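Long-range contact in Xaa-Pro dipeptidase (Pyrococcus horikoshii, PDB 1WY2), which probably hydrolyses dipeptides with a C-terminal proline and a nonpolar N-terminal residue, as a homodimeric metallopeptidase of the M24B family with two metal ions per subunit: residues I88-E94 with I111-V117. Numbering follows the deposited sequence.
Sequences IKSLGIE and IKEFKKV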
loop_
_atom_site.group_PDB
_atom_site.type_symbol
_atom_site.label_atom_id
_atom_site.label_comp_id
_atom_site.label_asym_id
_atom_site.label_seq_id
_atom_site.Cartn_x
_atom_site.Cartn_y
_atom_site.Cartn_z
ATOM N N ILE A 88 -22.756 -16.907 -15.112
ATOM C CA ILE A 88 -21.661 -17.711 -14.586
ATOM C C ILE A 88 -22.095 -18.499 -13.353
ATOM O O ILE A 88 -22.625 -17.931 -12.399
ATOM C CB ILE A 88 -20.457 -16.822 -14.214
ATOM C CG1 ILE A 88 -19.966 -16.075 -15.457
ATOM C CG2 ILE A 88 -19.344 -17.675 -13.619
ATOM C CD1 ILE A 88 -18.868 -15.067 -15.181
ATOM N N LYS A 89 -21.865 -19.806 -13.377
ATOM C CA LYS A 89 -22.227 -20.668 -12.257
ATOM C C LYS A 89 -21.098 -20.735 -11.230
ATOM O O LYS A 89 -21.274 -20.351 -10.075
ATOM C CB LYS A 89 -22.546 -22.079 -12.754
ATOM C CG LYS A 89 -23.758 -22.159 -13.670
ATOM C CD LYS A 89 -25.039 -21.785 -12.935
ATOM C CE LYS A 89 -25.323 -22.749 -11.790
ATOM N NZ LYS A 89 -26.590 -22.420 -11.076
ATOM N N SER A 90 -19.943 -21.229 -11.665
ATOM C CA SER A 90 -18.776 -21.354 -10.798
ATOM C C SER A 90 -17.714 -20.343 -11.221
ATOM O O SER A 90 -17.195 -20.416 -12.333
ATOM C CB SER A 90 -18.213 -22.776 -10.893
ATOM O OG SER A 90 -17.121 -22.963 -10.009
ATOM N N LEU A 91 -17.391 -19.406 -10.331
ATOM C CA LEU A 91 -16.397 -18.374 -10.623
ATOM C C LEU A 91 -15.096 -18.573 -9.851
ATOM O O LEU A 91 -15.109 -18.720 -8.631
ATOM C CB LEU A 91 -16.963 -16.987 -10.287
ATOM C CG LEU A 91 -16.070 -15.773 -10.565
ATOM C CD1 LEU A 91 -15.965 -15.546 -12.074
ATOM C CD2 LEU A 91 -16.644 -14.536 -9.892
ATOM N N GLY A 92 -13.974 -18.572 -10.567
ATOM C CA GLY A 92 -12.684 -18.727 -9.915
ATOM C C GLY A 92 -12.206 -17.354 -9.477
ATOM O O GLY A 92 -12.252 -16.410 -10.265
ATOM N N ILE A 93 -11.749 -17.234 -8.232
ATOM C CA ILE A 93 -11.292 -15.945 -7.715
ATOM C C ILE A 93 -9.992 -16.021 -6.919
ATOM O O ILE A 93 -9.577 -17.094 -6.477
ATOM C CB ILE A 93 -12.363 -15.286 -6.805
ATOM C CG1 ILE A 93 -12.672 -16.195 -5.612
ATOM C CG2 ILE A 93 -13.637 -15.011 -7.606
ATOM C CD1 ILE A 93 -13.509 -15.515 -4.530
ATOM N N GLU A 94 -9.354 -14.865 -6.747
ATOM C CA GLU A 94 -8.105 -14.765 -5.993
ATOM C C GLU A 94 -8.403 -14.797 -4.497
ATOM O O GLU A 94 -9.465 -14.359 -4.058
ATOM C CB GLU A 94 -7.399 -13.450 -6.311
ATOM C CG GLU A 94 -7.056 -13.244 -7.773
ATOM C CD GLU A 94 -7.037 -11.776 -8.142
ATOM O OE1 GLU A 94 -8.092 -11.115 -7.996
ATOM O OE2 GLU A 94 -5.979 -11.275 -8.574
ATOM N N ILE A 111 -23.797 -15.194 -8.936
ATOM C CA ILE A 111 -22.791 -16.249 -8.929
ATOM C C ILE A 111 -23.177 -17.287 -7.882
ATOM O O ILE A 111 -23.465 -16.948 -6.735
ATOM C CB ILE A 111 -21.389 -15.693 -8.600
ATOM C CG1 ILE A 111 -21.001 -14.619 -9.618
ATOM C CG2 ILE A 111 -20.365 -16.824 -8.599
ATOM C CD1 ILE A 111 -20.992 -15.100 -11.057
ATOM N N LYS A 112 -23.176 -18.551 -8.284
ATOM C CA LYS A 112 -23.550 -19.646 -7.398
ATOM C C LYS A 112 -22.426 -20.204 -6.531
ATOM O O LYS A 112 -22.608 -20.426 -5.331
ATOM C CB LYS A 112 -24.153 -20.791 -8.219
ATOM C CG LYS A 112 -25.512 -20.486 -8.824
ATOM C CD LYS A 112 -26.553 -20.257 -7.738
ATOM C CE LYS A 112 -27.930 -20.016 -8.334
ATOM N NZ LYS A 112 -28.955 -19.766 -7.279
ATOM N N GLU A 113 -21.266 -20.429 -7.137
ATOM C CA GLU A 113 -20.138 -21.006 -6.420
ATOM C C GLU A 113 -18.835 -20.272 -6.711
ATOM O O GLU A 113 -18.643 -19.742 -7.803
ATOM C CB GLU A 113 -20.004 -22.481 -6.823
ATOM C CG GLU A 113 -18.959 -23.282 -6.062
ATOM C CD GLU A 113 -18.865 -24.726 -6.546
ATOM O OE1 GLU A 113 -19.882 -25.450 -6.491
ATOM O OE2 GLU A 113 -17.772 -25.140 -6.985
ATOM N N PHE A 114 -17.948 -20.236 -5.720
ATOM C CA PHE A 114 -16.645 -19.599 -5.881
ATOM C C PHE A 114 -15.568 -20.629 -5.579
ATOM O O PHE A 114 -15.730 -21.470 -4.695
ATOM C CB PHE A 114 -16.474 -18.412 -4.925
ATOM C CG PHE A 114 -17.440 -17.291 -5.163
ATOM C CD1 PHE A 114 -18.706 -17.307 -4.580
ATOM C CD2 PHE A 114 -17.087 -16.216 -5.968
ATOM C CE1 PHE A 114 -19.606 -16.266 -4.799
ATOM C CE2 PHE A 114 -17.977 -15.170 -6.196
ATOM C CZ PHE A 114 -19.241 -15.194 -5.609
ATOM N N LYS A 115 -14.469 -20.571 -6.327
ATOM C CA LYS A 115 -13.356 -21.484 -6.121
ATOM C C LYS A 115 -12.055 -20.700 -6.202
ATOM O O LYS A 115 -11.968 -19.706 -6.920
ATOM C CB LYS A 115 -13.355 -22.600 -7.171
ATOM C CG LYS A 115 -14.352 -23.720 -6.894
ATOM C CD LYS A 115 -14.048 -24.943 -7.747
ATOM C CE LYS A 115 -14.898 -26.135 -7.335
ATOM N NZ LYS A 115 -14.511 -27.370 -8.075
ATOM N N LYS A 116 -11.052 -21.144 -5.454
ATOM C CA LYS A 116 -9.757 -20.472 -5.442
ATOM C C LYS A 116 -8.946 -20.798 -6.690
ATOM O O LYS A 116 -8.931 -21.944 -7.142
ATOM C CB LYS A 116 -8.940 -20.907 -4.220
ATOM C CG LYS A 116 -9.561 -20.592 -2.871
ATOM C CD LYS A 116 -8.645 -21.060 -1.747
ATOM C CE LYS A 116 -9.275 -20.837 -0.383
ATOM N NZ LYS A 116 -10.545 -21.599 -0.227
ATOM N N VAL A 117 -8.267 -19.794 -7.240
ATOM C CA VAL A 117 -7.414 -20.004 -8.406
ATOM C C VAL A 117 -5.975 -19.663 -8.027
ATOM O O VAL A 117 -5.087 -19.603 -8.876
ATOM C CB VAL A 117 -7.841 -19.134 -9.611
ATOM C CG1 VAL A 117 -9.263 -19.501 -10.031
ATOM C CG2 VAL A 117 -7.724 -17.654 -9.270
#
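The ring of F114 lies in the apolar layer where L91, I93 and I111 converge. CD2 of L91 reaches ring atom CE2 at 4.0 Å, and CD1 of I93 comes to CD2 of the same ring at 3.9 Å, both obliquely. I111 CG2 lies over one face near the rim and also meets L91 CB, while its CD1 packs on I88 CB at 3.6 Å. A broad aromatic suits this place, since one flat group serves three branched neighbours; I102 and L105 of helix 99-108 cover it further. That helix is the crossover of a beta-alpha-beta unit whose two strands run parallel in the N-terminal domain's mixed sheet, 113-116 forming its edge within the chain and 90-93 lying next to it, away from the metal site. Their backbones are joined in the staggered parallel ladder: L91 donates to E113 O and accepts from K115 N, and I93 N gives a bond of 2.8 Å to K115 O. I93 has CG1 between its backbone N and carbonyl carbon (chi1 60°), which brings CD1 up to the phenyl ring; Y99 of the second subunit packs on both residues. Were I93 cut back to an alanine, F114 would probably be left with a gap beside CD2, and that tyrosine with less to pack on. On the face of S90 and E113, V117 CG1 comes 3.5 Å from G92 CA, a contact that the absence of a side chain on G92 permits. The rest of this face is looser and more polar. The small S90 is buried, yet its OG finds no hydrogen-bonding partner and stays 3.8 Å from E113 OE2, whereas K115 extends away to N18. At the exposed start, K89 bends back until NZ lies 3.2 Å from K112 CG; solvent, and D21 beside K89, probably ease the repulsion between K89 NZ and K112 NZ, 5.2 Å apart.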